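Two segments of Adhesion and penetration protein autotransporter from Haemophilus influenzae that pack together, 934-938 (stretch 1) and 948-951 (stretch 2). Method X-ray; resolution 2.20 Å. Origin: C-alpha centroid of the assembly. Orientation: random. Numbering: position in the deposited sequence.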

# COMPACT_ATOMS: atom_id res chain seq x y z
N ALA A 934 22.85 -22.87 -32.27
CA ALA A 934 24.19 -22.95 -32.84
C ALA A 934 25.04 -21.73 -32.49
O ALA A 934 26.24 -21.71 -32.77
CB ALA A 934 24.11 -23.12 -34.35
N LEU A 935 24.42 -20.73 -31.88
CA LEU A 935 25.11 -19.47 -31.59
C LEU A 935 25.74 -19.42 -30.20
O LEU A 935 25.07 -19.58 -29.18
CB LEU A 935 24.18 -18.28 -31.82
CG LEU A 935 23.92 -17.97 -33.30
CD1 LEU A 935 22.69 -17.09 -33.46
CD2 LEU A 935 25.15 -17.33 -33.95
N ARG A 936 27.05 -19.19 -30.19
CA ARG A 936 27.85 -19.16 -28.98
C ARG A 936 28.21 -17.72 -28.62
O ARG A 936 28.86 -17.02 -29.41
CB ARG A 936 29.12 -19.99 -29.21
CG ARG A 936 30.25 -19.75 -28.23
CD ARG A 936 29.99 -20.44 -26.91
NE ARG A 936 29.66 -21.86 -27.04
CZ ARG A 936 30.54 -22.86 -26.93
NH1 ARG A 936 31.82 -22.59 -26.69
NH2 ARG A 936 30.14 -24.12 -27.05
N TYR A 937 27.78 -17.27 -27.45
CA TYR A 937 28.11 -15.93 -26.97
C TYR A 937 29.08 -16.00 -25.80
O TYR A 937 28.99 -16.89 -24.95
CB TYR A 937 26.85 -15.15 -26.57
CG TYR A 937 25.89 -14.91 -27.72
CD1 TYR A 937 25.77 -13.65 -28.30
CD2 TYR A 937 25.11 -15.94 -28.22
CE1 TYR A 937 24.88 -13.43 -29.35
CE2 TYR A 937 24.23 -15.73 -29.26
CZ TYR A 937 24.12 -14.48 -29.82
OH TYR A 937 23.24 -14.29 -30.86
N LYS A 938 30.02 -15.07 -25.77
CA LYS A 938 30.97 -14.96 -24.67
C LYS A 938 30.85 -13.57 -24.05
O LYS A 938 30.13 -12.72 -24.58
CB LYS A 938 32.40 -15.20 -25.16
CG LYS A 938 32.70 -16.63 -25.60
CD LYS A 938 34.18 -16.77 -25.92
CE LYS A 938 34.57 -18.20 -26.27
NZ LYS A 938 34.29 -19.12 -25.13
N LEU A 948 27.27 -9.69 -24.01
CA LEU A 948 27.36 -11.01 -24.61
C LEU A 948 27.60 -10.85 -26.10
O LEU A 948 26.85 -10.14 -26.79
CB LEU A 948 26.09 -11.81 -24.37
CG LEU A 948 25.88 -12.34 -22.96
CD1 LEU A 948 24.60 -13.16 -22.88
CD2 LEU A 948 27.08 -13.16 -22.52
N HIS A 949 28.63 -11.51 -26.60
CA HIS A 949 29.11 -11.27 -27.95
C HIS A 949 29.32 -12.59 -28.69
O HIS A 949 29.72 -13.59 -28.10
CB HIS A 949 30.41 -10.47 -27.89
CG HIS A 949 30.93 -10.05 -29.23
ND1 HIS A 949 32.26 -10.11 -29.56
CD2 HIS A 949 30.29 -9.55 -30.32
CE1 HIS A 949 32.43 -9.68 -30.79
NE2 HIS A 949 31.25 -9.33 -31.28
N ASN A 950 29.02 -12.59 -29.98
CA ASN A 950 29.26 -13.74 -30.83
C ASN A 950 30.47 -13.51 -31.74
O ASN A 950 30.43 -12.67 -32.63
CB ASN A 950 28.03 -14.05 -31.68
CG ASN A 950 28.25 -15.21 -32.62
OD1 ASN A 950 29.09 -16.08 -32.37
ND2 ASN A 950 27.51 -15.24 -33.72
N PRO A 951 31.56 -14.26 -31.50
CA PRO A 951 32.78 -14.14 -32.30
C PRO A 951 32.55 -14.51 -33.77
O PRO A 951 33.00 -13.78 -34.66
CB PRO A 951 33.73 -15.15 -31.65
CG PRO A 951 33.19 -15.35 -30.26
CD PRO A 951 31.70 -15.25 -30.42

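The two segments are held at one end by a short piece of antiparallel sheet. Lys 938 and His 949 form a hydrogen-bonded pair. Lys 938 N donates to His 949 O at 2.8 Å, and His 949 N donates to Lys 938 O, also at 2.8 Å. Both bonds are close to straight, with angles at the hydrogen of 160° and 154°. The same two carbonyls also accept CA-H contacts. Tyr 937 CA lies 3.1 Å from His 949 O, and Leu 948 CA lies 3.3 Å from Lys 938 O. Each oxygen thus serves an amide and a neighbouring alpha carbon, as is common in antiparallel sheets.

The pairing ends with His 949. Beyond it the second segment leaves the strand, yet it stays close: the CA atoms of Tyr 937 and Asn 950 are 4.6 Å apart. Asn 950 CA approaches Arg 936 O at 3.6 Å in a further CA-H contact. Pro 951 follows, its CB directed toward the first segment, and Pro 951 CD rests 3.5 Å from Arg 936 O. Proline has no amide hydrogen to offer this carbonyl, so its ring meets the oxygen through carbon.

Tyr 937 is buried, and its chi1 of -62° (m) with chi2 of -106° sets the ring beside the second segment. Asn 950 CB sits over one face, 4.2 Å from the centroid of the Tyr 937 ring and 22° off the normal, a CH-pi contact. Leu 948 O lies at the ring edge, 4.0 Å from Tyr 937 CD1. The aromatic ring suits this place because it offers a broad flat surface to a small methylene. Its hydroxyl is hydrogen-bonded elsewhere in the structure, so the polar tip is satisfied.

Asn 950 has chi1 of 178° (t). This leaves CB over the ring and carries the amide away from it, toward Leu 935 and the backbone of Arg 936. The amide is probably turned over in the model, so its oxygen and nitrogen cannot be told apart with confidence. Leu 935 is m, t. Its CB points sideways, but the end of the side chain comes nearer and reaches the amide group.

Leu 948 is also m, t and is buried. Its CB lies 4.1 Å from Tyr 937 CB, so the two apolar side chains pack side by side at their bases. An aliphatic residue fits this buried position, with no polar group in the side chain to satisfy.

The CB atoms of Lys 938 and His 949 lie on one face of the sheet, opposite those of Tyr 937 and Leu 948. Both residues are partly exposed, which suits polar side chains that can meet solvent. Lys 938 is m, t, t, m, extended through its middle and turned at the end. His 949 has chi1 of -174° (t). Their tie is through the backbone. Arg 936 is exposed. Its CB points sideways, and the end of its t, p, p side chain leads away from the second segment; NE and NH2 are hydrogen-bonded elsewhere. Ala 934 makes no contact with the second segment. Together the segments bury 384 Å².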